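Local coordinates for tail protein, 43 kDa (Neisseria meningitidis MC58, PDB 3D37) that is of unknown function but probably serves as a structural component of the baseplate hub in a phage-like tail, at residues A[23-29]-A[319-325]; A[40-44]-A[85-89]; A[281-287]-A[329-335]. All coordinates share one frame; numbering follows the deposited sequence.

Contact 1: A[23-29]-A[319-325]; sequences ERYDIDS and RRFMLSR
Asp26 OD1 is gripped by two nitrogens of Arg320, NH2 at 3.2 Å and, more weakly, NE at 3.4 Å. The oxygen lies close to the guanidinium plane, yet the donor reaches it from above the carboxylate plane, and the two flat groups are turned 36° apart. Arg320 gets there diagonally: its CG is anti to the backbone N (chi1 -178°) and the extended chain runs past Asp28, its partner in the strand register, to the acid two residues earlier. Met322 SD sits over the centre of the same guanidinium, 3.5 Å above its plane. Beyond the pair, Arg320 NH1 bridges to Glu332 and Asp28 OD1 to Arg334.

The opposite side of the sheet, with Tyr25, Ile27, Phe321 and Leu323, is mainly apolar. Leu323 CB stands over the middle of the Tyr25 ring, 3.5 Å from its centroid, in a CH-pi contact, while Phe321 O lies in plane at the ring edge. Ile27 CB and Phe321 CB meet at 4.0 Å. At the far end of this side Arg319 folds back so that its NH1 makes a weak hydrogen bond to Ser29 OG at 2.8 Å, its NE being held by Trp295 O.

Six backbone hydrogen bonds, paired at Tyr25–Leu323, Ile27–Phe321 and Ser29–Arg319, join the antiparallel strands. Beyond the Tyr25–Leu323 end, Glu23 OE1 and Arg325 NH1 form a salt bridge at 3.3 Å; the oxygen lies well out of the guanidinium plane, so charge alone holds the pair. A water links Arg24 NE to Arg325 N. The strand pair thus has a largely apolar face and one on which Asp26 and Asp28 lie near Arg320, charges that probably offset one another and favour ionised aspartates.

Contact 2: A[40-44]-A[85-89]; sequences FVIGR and RELSL
Val41 holds CG1 anti to its backbone N (chi1 178°), which leaves CG2 beside that nitrogen and sets it 3.8 Å from Ser88 CB. Ser88 in turn places OG between its own backbone N and carbonyl carbon (chi1 63°), and its methylene, not its hydroxyl, meets the valine; OG accepts a hydrogen bond from Arg77 NE on the next strand. Ser88 CB also comes within 3.3 Å of Phe40 O, at the foot of the valine.

On the other side of the pair, Ile42 and Leu87 meet loosely through Ile42 CG2 and Leu87 CB at 4.4 Å. Phe40 shares this side with Leu89, but its ring leads away from the strand 85-89 and meets the rings of Trp22 and Tyr25 instead.

The backbone does most of the joining. Phe40 N donates to Leu89 O at 2.9 Å and Leu89 N returns a bond to Phe40 O; Ile42 N and Leu87 O, with Leu87 N and Ile42 O, form a second such pair, both at 3.0 Å. Between these hydrogen-bonded pairs Val41 faces Ser88 as a non-hydrogen-bonded pair, and Val41 CA makes a CA-H...O contact with Leu87 O. Past Ile42 the ladder stops, although Gly43 CA still touches Arg85 O at 3.1 Å.

On the side of Val41, Glu86 OE2 forms a salt bridge with Arg24 NH2, tying strand 84-93 to strand 24-30 across the strand between them. With no side-chain hydrogen bond or salt bridge across it, the contact rests on backbone pairing and light apolar touch, the hydroxyl of Ser88 and the carboxylate of Glu86 being paired with arginines of the flanking strands.

Contact 3: A[281-287]-A[329-335]; sequences TITVGGH and TQTELRL
Just past the end of strand 278-285, His287 has CB 4.0 Å from Thr331 OG1, and its CG stands beside the backbone N (chi1 -65°), a turn that swings the imidazole back over the segment 329-335. From there each ring atom finds a neighbour. CD2 has Gln330 O and, at 3.2 Å, Thr331 OG1, which lies in plane at the ring edge. ND1 lies near the methyl of Thr329, and CE1 touches it more closely at 3.3 Å. This CG2 sits over one face, 3.4 Å from the centroid, as a CH-pi contact offset toward the rim. NE2 at the tip comes within 3.1 Å of Gln330 O and makes a weak hydrogen bond with Met322 O, while Tyr8 stacks on the ring.

The threonine at the ring edge is itself tied down: Thr331 OG1 donates to Gly286 O at 2.6 Å, in the carbonyl plane and on a lone pair. Gly286 N bonds Thr329 O from above the carbonyl plane, and Gly286 has positive phi (79°), so the chain can turn out of the strand here.

Farther along, Ile282 and Val284 exchange backbone bonds with Leu333 and Thr331, the shortest being Leu333 N to Ile282 O at 2.7 Å. Ile282 CD1 packs on Leu335 CD1 at 3.7 Å. Across the sheet Thr281 CG2 rests on Glu332 CG, whose carboxylate bridges to Arg334, which also bridges to Asp28 and Asp30. Such regular antiparallel pairing, one side mainly apolar and the other polar and charged, is consistent with a strand pair of a phage-barrel type C-terminal domain.

In the fold
The three contacts lie on consecutive antiparallel neighbours, in the order 84-93, 37-42, 24-30, 310-324, 330-337 and 278-285. Contact 1 sits in the middle, its centre 14 Å from that of contact 2 and 10 Å from that of contact 3; the outer two are 23 Å apart, with nearest atoms about 8 Å apart. Along the chain, both segments of contact 2 fall between those of contact 1, whereas contacts 1 and 3 interleave. Contact 2 lies in the region related to GpP-like N-terminal domains, and contact 3 in the tail-protein C-terminal domain. Contact 1 therefore joins the N-terminal and C-terminal parts of the chain, continuing strand pairing from one to the other.

Contact 1: A[23-29]-A[319-325]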
loop_
_atom_site.group_PDB
_atom_site.type_symbol
_atom_site.label_atom_id
_atom_site.label_comp_id
_atom_site.label_asym_id
_atom_site.label_seq_id
_atom_site.Cartn_x
_atom_site.Cartn_y
_atom_site.Cartn_z
ATOM N N GLU A 23 -7.694 -18.169 10.908
ATOM C CA GLU A 23 -7.384 -16.770 10.860
ATOM C C GLU A 23 -8.393 -15.930 10.117
ATOM O O GLU A 23 -8.539 -14.769 10.423
ATOM C CB GLU A 23 -5.985 -16.543 10.325
ATOM C CG GLU A 23 -5.776 -16.611 8.832
ATOM C CD GLU A 23 -4.694 -15.638 8.391
ATOM O OE1 GLU A 23 -3.603 -15.625 9.068
ATOM O OE2 GLU A 23 -4.942 -14.873 7.401
ATOM N N ARG A 24 -9.080 -16.510 9.107
ATOM C CA ARG A 24 -10.110 -15.783 8.405
ATOM C C ARG A 24 -11.198 -16.752 7.875
ATOM O O ARG A 24 -10.959 -17.923 7.732
ATOM C CB ARG A 24 -9.492 -14.858 7.324
ATOM C CG ARG A 24 -9.178 -15.499 6.033
ATOM C CD ARG A 24 -8.569 -14.496 5.015
ATOM N NE ARG A 24 -7.177 -14.420 5.385
ATOM C CZ ARG A 24 -6.151 -14.890 4.685
ATOM N NH1 ARG A 24 -6.291 -15.413 3.464
ATOM N NH2 ARG A 24 -4.975 -14.827 5.237
ATOM N N TYR A 25 -12.424 -16.272 7.771
ATOM C CA TYR A 25 -13.466 -17.052 7.123
ATOM C C TYR A 25 -14.542 -16.137 6.601
ATOM O O TYR A 25 -14.636 -14.953 6.972
ATOM C CB TYR A 25 -14.051 -18.148 8.068
ATOM C CG TYR A 25 -14.578 -17.621 9.417
ATOM C CD1 TYR A 25 -15.743 -16.869 9.492
ATOM C CD2 TYR A 25 -13.934 -17.934 10.621
ATOM C CE1 TYR A 25 -16.258 -16.429 10.714
ATOM C CE2 TYR A 25 -14.413 -17.422 11.873
ATOM C CZ TYR A 25 -15.568 -16.696 11.895
ATOM O OH TYR A 25 -16.081 -16.246 13.075
ATOM N N ASP A 26 -15.354 -16.716 5.723
ATOM C CA ASP A 26 -16.518 -16.098 5.143
ATOM C C ASP A 26 -17.530 -17.203 5.017
ATOM O O ASP A 26 -17.273 -18.200 4.350
ATOM C CB ASP A 26 -16.194 -15.575 3.756
ATOM C CG ASP A 26 -15.337 -14.316 3.791
ATOM O OD1 ASP A 26 -15.805 -13.222 4.235
ATOM O OD2 ASP A 26 -14.141 -14.455 3.465
ATOM N N ILE A 27 -18.708 -17.022 5.621
ATOM C CA ILE A 27 -19.785 -18.005 5.589
ATOM C C ILE A 27 -21.016 -17.241 5.110
ATOM O O ILE A 27 -21.518 -16.371 5.827
ATOM C CB ILE A 27 -20.006 -18.616 6.981
ATOM C CG1 ILE A 27 -18.722 -19.242 7.527
ATOM C CG2 ILE A 27 -21.177 -19.679 6.997
ATOM C CD1 ILE A 27 -18.744 -19.376 9.100
ATOM N N ASP A 28 -21.455 -17.551 3.880
ATOM C CA ASP A 28 -22.432 -16.781 3.197
ATOM C C ASP A 28 -23.687 -17.564 2.887
ATOM O O ASP A 28 -23.632 -18.640 2.291
ATOM C CB ASP A 28 -21.872 -16.097 1.956
ATOM C CG ASP A 28 -22.762 -14.923 1.512
ATOM O OD1 ASP A 28 -23.910 -15.142 1.087
ATOM O OD2 ASP A 28 -22.305 -13.784 1.547
ATOM N N SER A 29 -24.794 -17.081 3.451
ATOM C CA SER A 29 -26.150 -17.617 3.185
ATOM C C SER A 29 -27.087 -16.553 2.621
ATOM O O SER A 29 -27.072 -15.410 3.044
ATOM C CB SER A 29 -26.774 -18.201 4.452
ATOM O OG SER A 29 -25.885 -19.088 5.056
ATOM N N ARG A 319 -26.876 -13.106 4.547
ATOM C CA ARG A 319 -25.982 -12.790 5.600
ATOM C C ARG A 319 -24.657 -13.501 5.512
ATOM O O ARG A 319 -24.574 -14.659 5.134
ATOM C CB ARG A 319 -26.626 -12.973 6.987
ATOM C CG ARG A 319 -26.732 -14.319 7.489
ATOM C CD ARG A 319 -25.491 -14.809 8.286
ATOM N NE ARG A 319 -25.828 -16.189 8.521
ATOM C CZ ARG A 319 -25.531 -17.245 7.779
ATOM N NH1 ARG A 319 -24.737 -17.212 6.741
ATOM N NH2 ARG A 319 -26.041 -18.387 8.140
ATOM N N ARG A 320 -23.625 -12.770 5.895
ATOM C CA ARG A 320 -22.262 -13.267 5.818
ATOM C C ARG A 320 -21.549 -13.093 7.153
ATOM O O ARG A 320 -21.317 -11.986 7.599
ATOM C CB ARG A 320 -21.603 -12.534 4.648
ATOM C CG ARG A 320 -20.171 -12.825 4.229
ATOM C CD ARG A 320 -19.897 -11.865 3.022
ATOM N NE ARG A 320 -18.495 -11.698 2.859
ATOM C CZ ARG A 320 -17.861 -10.583 2.455
ATOM N NH1 ARG A 320 -18.513 -9.461 2.077
ATOM N NH2 ARG A 320 -16.522 -10.606 2.458
ATOM N N PHE A 321 -21.244 -14.231 7.787
ATOM C CA PHE A 321 -20.331 -14.323 8.906
ATOM C C PHE A 321 -18.887 -14.198 8.393
ATOM O O PHE A 321 -18.462 -14.907 7.474
ATOM C CB PHE A 321 -20.448 -15.660 9.682
ATOM C CG PHE A 321 -21.806 -15.954 10.261
ATOM C CD1 PHE A 321 -22.491 -15.026 11.046
ATOM C CD2 PHE A 321 -22.371 -17.229 10.087
ATOM C CE1 PHE A 321 -23.759 -15.353 11.635
ATOM C CE2 PHE A 321 -23.643 -17.575 10.678
ATOM C CZ PHE A 321 -24.315 -16.667 11.447
ATOM N N MET A 322 -18.154 -13.281 8.995
ATOM C CA MET A 322 -16.834 -12.931 8.583
ATOM C C MET A 322 -15.861 -12.858 9.781
ATOM O O MET A 322 -16.219 -12.417 10.858
ATOM C CB MET A 322 -16.862 -11.561 7.890
ATOM C CG MET A 322 -17.881 -11.403 6.720
ATOM S SD MET A 322 -17.688 -9.781 5.846
ATOM C CE MET A 322 -18.309 -8.700 7.099
ATOM N N LEU A 323 -14.646 -13.315 9.561
ATOM C CA LEU A 323 -13.502 -13.063 10.426
ATOM C C LEU A 323 -12.369 -12.584 9.531
ATOM O O LEU A 323 -12.098 -13.210 8.525
ATOM C CB LEU A 323 -13.014 -14.350 11.127
ATOM C CG LEU A 323 -11.713 -14.392 11.978
ATOM C CD1 LEU A 323 -11.767 -13.463 13.194
ATOM C CD2 LEU A 323 -11.411 -15.843 12.360
ATOM N N SER A 324 -11.710 -11.507 9.945
ATOM C CA SER A 324 -10.458 -11.057 9.370
ATOM C C SER A 324 -9.517 -10.609 10.462
ATOM O O SER A 324 -9.944 -10.243 11.571
ATOM C CB SER A 324 -10.661 -9.892 8.389
ATOM O OG SER A 324 -11.317 -8.758 8.939
ATOM N N ARG A 325 -8.224 -10.582 10.132
ATOM C CA ARG A 325 -7.231 -10.013 11.042
ATOM C C ARG A 325 -7.497 -8.542 11.256
ATOM O O ARG A 325 -7.489 -8.076 12.368
ATOM C CB ARG A 325 -5.802 -10.278 10.546
ATOM C CG ARG A 325 -5.533 -11.778 10.285
ATOM C CD ARG A 325 -4.069 -12.189 10.611
ATOM N NE ARG A 325 -3.075 -11.637 9.665
ATOM C CZ ARG A 325 -1.855 -12.165 9.427
ATOM N NH1 ARG A 325 -1.441 -13.285 10.072
ATOM N NH2 ARG A 325 -1.026 -11.576 8.540
HETATM O O HOH W 1 -7.048 -12.159 7.683
#

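Contact 2: A[40-44]-A[85-89]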
loop_
_atom_site.group_PDB
_atom_site.type_symbol
_atom_site.label_atom_id
_atom_site.label_comp_id
_atom_site.label_asym_id
_atom_site.label_seq_id
_atom_site.Cartn_x
_atom_site.Cartn_y
_atom_site.Cartn_z
ATOM N N PHE A 40 -12.641 -20.884 4.551
ATOM C CA PHE A 40 -11.814 -20.829 5.765
ATOM C C PHE A 40 -10.306 -20.851 5.459
ATOM O O PHE A 40 -9.869 -21.598 4.592
ATOM C CB PHE A 40 -12.128 -22.036 6.702
ATOM C CG PHE A 40 -13.495 -21.972 7.355
ATOM C CD1 PHE A 40 -13.661 -21.440 8.638
ATOM C CD2 PHE A 40 -14.625 -22.508 6.697
ATOM C CE1 PHE A 40 -14.932 -21.395 9.224
ATOM C CE2 PHE A 40 -15.880 -22.480 7.292
ATOM C CZ PHE A 40 -16.030 -21.902 8.542
ATOM N N VAL A 41 -9.533 -20.054 6.190
ATOM C CA VAL A 41 -8.088 -20.019 6.069
ATOM C C VAL A 41 -7.468 -20.012 7.473
ATOM O O VAL A 41 -7.943 -19.305 8.359
ATOM C CB VAL A 41 -7.582 -18.741 5.353
ATOM C CG1 VAL A 41 -6.085 -18.753 5.298
ATOM C CG2 VAL A 41 -8.225 -18.571 3.968
ATOM N N ILE A 42 -6.466 -20.856 7.687
ATOM C CA ILE A 42 -5.565 -20.653 8.831
ATOM C C ILE A 42 -4.138 -20.431 8.271
ATOM O O ILE A 42 -3.766 -20.966 7.207
ATOM C CB ILE A 42 -5.730 -21.806 9.870
ATOM C CG1 ILE A 42 -4.678 -21.716 11.030
ATOM C CG2 ILE A 42 -5.784 -23.161 9.146
ATOM C CD1 ILE A 42 -4.619 -20.375 11.833
ATOM N N GLY A 43 -3.356 -19.610 8.970
ATOM C CA GLY A 43 -2.018 -19.232 8.488
ATOM C C GLY A 43 -0.926 -19.220 9.551
ATOM O O GLY A 43 -0.484 -18.133 9.966
ATOM N N ARG A 44 -0.530 -20.415 10.020
ATOM C CA ARG A 44 0.538 -20.559 11.028
ATOM C C ARG A 44 1.431 -21.749 10.675
ATOM O O ARG A 44 0.946 -22.876 10.563
ATOM C CB ARG A 44 -0.023 -20.754 12.460
ATOM C CG ARG A 44 -1.242 -19.911 12.855
ATOM C CD ARG A 44 -1.946 -20.503 14.133
ATOM N NE ARG A 44 -3.371 -20.105 14.237
ATOM C CZ ARG A 44 -3.816 -18.933 14.718
ATOM N NH1 ARG A 44 -5.131 -18.691 14.726
ATOM N NH2 ARG A 44 -2.973 -18.002 15.207
ATOM N N ARG A 85 2.697 -20.378 6.026
ATOM C CA ARG A 85 2.010 -21.575 5.563
ATOM C C ARG A 85 0.548 -21.224 5.710
ATOM O O ARG A 85 0.137 -20.638 6.744
ATOM C CB ARG A 85 2.322 -22.834 6.384
ATOM C CG ARG A 85 3.827 -23.183 6.448
ATOM C CD ARG A 85 4.269 -24.126 7.616
ATOM N NE ARG A 85 4.272 -25.544 7.234
ATOM C CZ ARG A 85 3.168 -26.301 7.156
ATOM N NH1 ARG A 85 3.262 -27.583 6.787
ATOM N NH2 ARG A 85 1.966 -25.798 7.452
ATOM N N GLU A 86 -0.229 -21.517 4.676
ATOM C CA GLU A 86 -1.652 -21.216 4.668
ATOM C C GLU A 86 -2.392 -22.430 4.164
ATOM O O GLU A 86 -2.015 -22.985 3.145
ATOM C CB GLU A 86 -1.930 -19.976 3.798
ATOM C CG GLU A 86 -3.112 -19.181 4.271
ATOM C CD GLU A 86 -3.003 -17.679 4.032
ATOM O OE1 GLU A 86 -3.398 -17.271 2.912
ATOM O OE2 GLU A 86 -2.602 -16.931 4.990
ATOM N N LEU A 87 -3.355 -22.919 4.944
ATOM C CA LEU A 87 -4.250 -23.979 4.512
ATOM C C LEU A 87 -5.631 -23.339 4.346
ATOM O O LEU A 87 -6.104 -22.639 5.254
ATOM C CB LEU A 87 -4.291 -25.109 5.537
ATOM C CG LEU A 87 -5.531 -26.041 5.589
ATOM C CD1 LEU A 87 -5.682 -26.921 4.375
ATOM C CD2 LEU A 87 -5.528 -26.935 6.861
ATOM N N SER A 88 -6.245 -23.526 3.178
ATOM C CA SER A 88 -7.629 -23.093 2.975
ATOM C C SER A 88 -8.541 -24.170 2.471
ATOM O O SER A 88 -8.103 -25.138 1.850
ATOM C CB SER A 88 -7.719 -21.837 2.114
ATOM O OG SER A 88 -7.225 -22.076 0.835
ATOM N N LEU A 89 -9.816 -24.013 2.836
ATOM C CA LEU A 89 -10.942 -24.913 2.483
ATOM C C LEU A 89 -12.121 -24.072 1.967
ATOM O O LEU A 89 -12.451 -23.031 2.584
ATOM C CB LEU A 89 -11.495 -25.643 3.724
ATOM C CG LEU A 89 -10.568 -26.434 4.621
ATOM C CD1 LEU A 89 -11.408 -27.080 5.693
ATOM C CD2 LEU A 89 -9.796 -27.488 3.813
#

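Contact 3: A[281-287]-A[329-335]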
loop_
_atom_site.group_PDB
_atom_site.type_symbol
_atom_site.label_atom_id
_atom_site.label_comp_id
_atom_site.label_asym_id
_atom_site.label_seq_id
_atom_site.Cartn_x
_atom_site.Cartn_y
_atom_site.Cartn_z
ATOM N N THR A 281 -27.344 -2.759 3.326
ATOM C CA THR A 281 -26.301 -3.662 3.856
ATOM C C THR A 281 -25.720 -3.101 5.152
ATOM O O THR A 281 -25.092 -2.034 5.172
ATOM C CB THR A 281 -25.178 -3.935 2.795
ATOM O OG1 THR A 281 -25.789 -4.306 1.558
ATOM C CG2 THR A 281 -24.294 -5.043 3.206
ATOM N N ILE A 282 -26.001 -3.779 6.268
ATOM C CA ILE A 282 -25.475 -3.358 7.564
ATOM C C ILE A 282 -24.383 -4.303 8.031
ATOM O O ILE A 282 -24.523 -5.523 7.976
ATOM C CB ILE A 282 -26.619 -3.294 8.595
ATOM C CG1 ILE A 282 -27.540 -2.129 8.235
ATOM C CG2 ILE A 282 -26.050 -3.228 10.059
ATOM C CD1 ILE A 282 -28.797 -2.036 9.031
ATOM N N THR A 283 -23.283 -3.748 8.507
ATOM C CA THR A 283 -22.257 -4.538 9.112
ATOM C C THR A 283 -22.243 -4.305 10.662
ATOM O O THR A 283 -22.288 -3.137 11.107
ATOM C CB THR A 283 -20.886 -4.212 8.468
ATOM O OG1 THR A 283 -20.991 -4.368 7.030
ATOM C CG2 THR A 283 -19.821 -5.149 9.016
ATOM N N VAL A 284 -22.243 -5.428 11.415
ATOM C CA VAL A 284 -22.240 -5.472 12.873
ATOM C C VAL A 284 -21.083 -6.291 13.374
ATOM O O VAL A 284 -20.542 -7.126 12.670
ATOM C CB VAL A 284 -23.568 -5.944 13.522
ATOM C CG1 VAL A 284 -24.648 -4.917 13.313
ATOM C CG2 VAL A 284 -23.987 -7.372 13.016
ATOM N N GLY A 285 -20.653 -6.013 14.612
ATOM C CA GLY A 285 -19.582 -6.803 15.205
ATOM C C GLY A 285 -20.271 -8.054 15.755
ATOM O O GLY A 285 -21.419 -8.001 16.094
ATOM N N GLY A 286 -19.549 -9.157 15.862
ATOM C CA GLY A 286 -20.152 -10.444 16.334
ATOM C C GLY A 286 -20.942 -11.168 15.253
ATOM O O GLY A 286 -21.008 -10.723 14.087
ATOM N N HIS A 287 -21.555 -12.273 15.679
ATOM C CA HIS A 287 -22.400 -13.138 14.904
ATOM C C HIS A 287 -23.801 -13.371 15.478
ATOM O O HIS A 287 -24.625 -13.997 14.834
ATOM C CB HIS A 287 -21.724 -14.476 14.716
ATOM C CG HIS A 287 -20.466 -14.383 13.902
ATOM N ND1 HIS A 287 -19.443 -15.292 14.020
ATOM C CD2 HIS A 287 -20.039 -13.449 13.025
ATOM C CE1 HIS A 287 -18.449 -14.934 13.229
ATOM N NE2 HIS A 287 -18.815 -13.853 12.578
ATOM N N THR A 329 -14.333 -10.242 14.133
ATOM C CA THR A 329 -15.593 -10.967 13.937
ATOM C C THR A 329 -16.735 -10.011 13.615
ATOM O O THR A 329 -17.034 -9.137 14.376
ATOM C CB THR A 329 -15.874 -11.833 15.243
ATOM O OG1 THR A 329 -14.842 -12.830 15.365
ATOM C CG2 THR A 329 -17.148 -12.563 15.112
ATOM N N GLN A 330 -17.368 -10.188 12.467
ATOM C CA GLN A 330 -18.508 -9.400 12.043
ATOM C C GLN A 330 -19.536 -10.210 11.269
ATOM O O GLN A 330 -19.278 -11.323 10.886
ATOM C CB GLN A 330 -18.001 -8.237 11.125
ATOM C CG GLN A 330 -16.986 -7.221 11.826
ATOM C CD GLN A 330 -16.383 -6.354 10.741
ATOM O OE1 GLN A 330 -15.826 -6.887 9.778
ATOM N NE2 GLN A 330 -16.494 -5.055 10.875
ATOM N N THR A 331 -20.690 -9.587 11.047
ATOM C CA THR A 331 -21.717 -10.093 10.213
ATOM C C THR A 331 -22.143 -8.967 9.258
ATOM O O THR A 331 -22.431 -7.827 9.674
ATOM C CB THR A 331 -22.949 -10.723 10.998
ATOM O OG1 THR A 331 -22.463 -11.536 12.077
ATOM C CG2 THR A 331 -23.850 -11.602 10.029
ATOM N N GLU A 332 -22.173 -9.308 7.971
ATOM C CA GLU A 332 -22.863 -8.470 6.979
ATOM C C GLU A 332 -24.254 -8.930 6.822
ATOM O O GLU A 332 -24.548 -10.152 6.606
ATOM C CB GLU A 332 -22.095 -8.548 5.655
ATOM C CG GLU A 332 -22.831 -7.987 4.448
ATOM C CD GLU A 332 -22.015 -8.248 3.139
ATOM O OE1 GLU A 332 -20.832 -7.801 3.162
ATOM O OE2 GLU A 332 -22.579 -8.884 2.181
ATOM N N LEU A 333 -25.157 -7.975 6.945
ATOM C CA LEU A 333 -26.594 -8.217 6.903
ATOM C C LEU A 333 -27.179 -7.542 5.654
ATOM O O LEU A 333 -27.124 -6.313 5.534
ATOM C CB LEU A 333 -27.269 -7.703 8.180
ATOM C CG LEU A 333 -26.674 -8.151 9.548
ATOM C CD1 LEU A 333 -27.301 -7.303 10.650
ATOM C CD2 LEU A 333 -26.891 -9.651 9.772
ATOM N N ARG A 334 -27.640 -8.343 4.702
ATOM C CA ARG A 334 -28.189 -7.822 3.441
ATOM C C ARG A 334 -29.690 -7.783 3.603
ATOM O O ARG A 334 -30.362 -8.788 3.572
ATOM C CB ARG A 334 -27.768 -8.675 2.234
ATOM C CG ARG A 334 -26.233 -8.726 2.143
ATOM C CD ARG A 334 -25.747 -9.319 0.804
ATOM N NE ARG A 334 -26.078 -10.729 0.678
ATOM C CZ ARG A 334 -25.281 -11.726 1.031
ATOM N NH1 ARG A 334 -24.090 -11.506 1.590
ATOM N NH2 ARG A 334 -25.695 -12.959 0.877
ATOM N N LEU A 335 -30.183 -6.576 3.813
ATOM C CA LEU A 335 -31.547 -6.305 4.185
ATOM C C LEU A 335 -32.362 -5.726 3.023
ATOM O O LEU A 335 -31.865 -4.950 2.186
ATOM C CB LEU A 335 -31.534 -5.380 5.385
ATOM C CG LEU A 335 -31.039 -5.984 6.692
ATOM C CD1 LEU A 335 -30.592 -4.905 7.660
ATOM C CD2 LEU A 335 -32.151 -6.909 7.307
#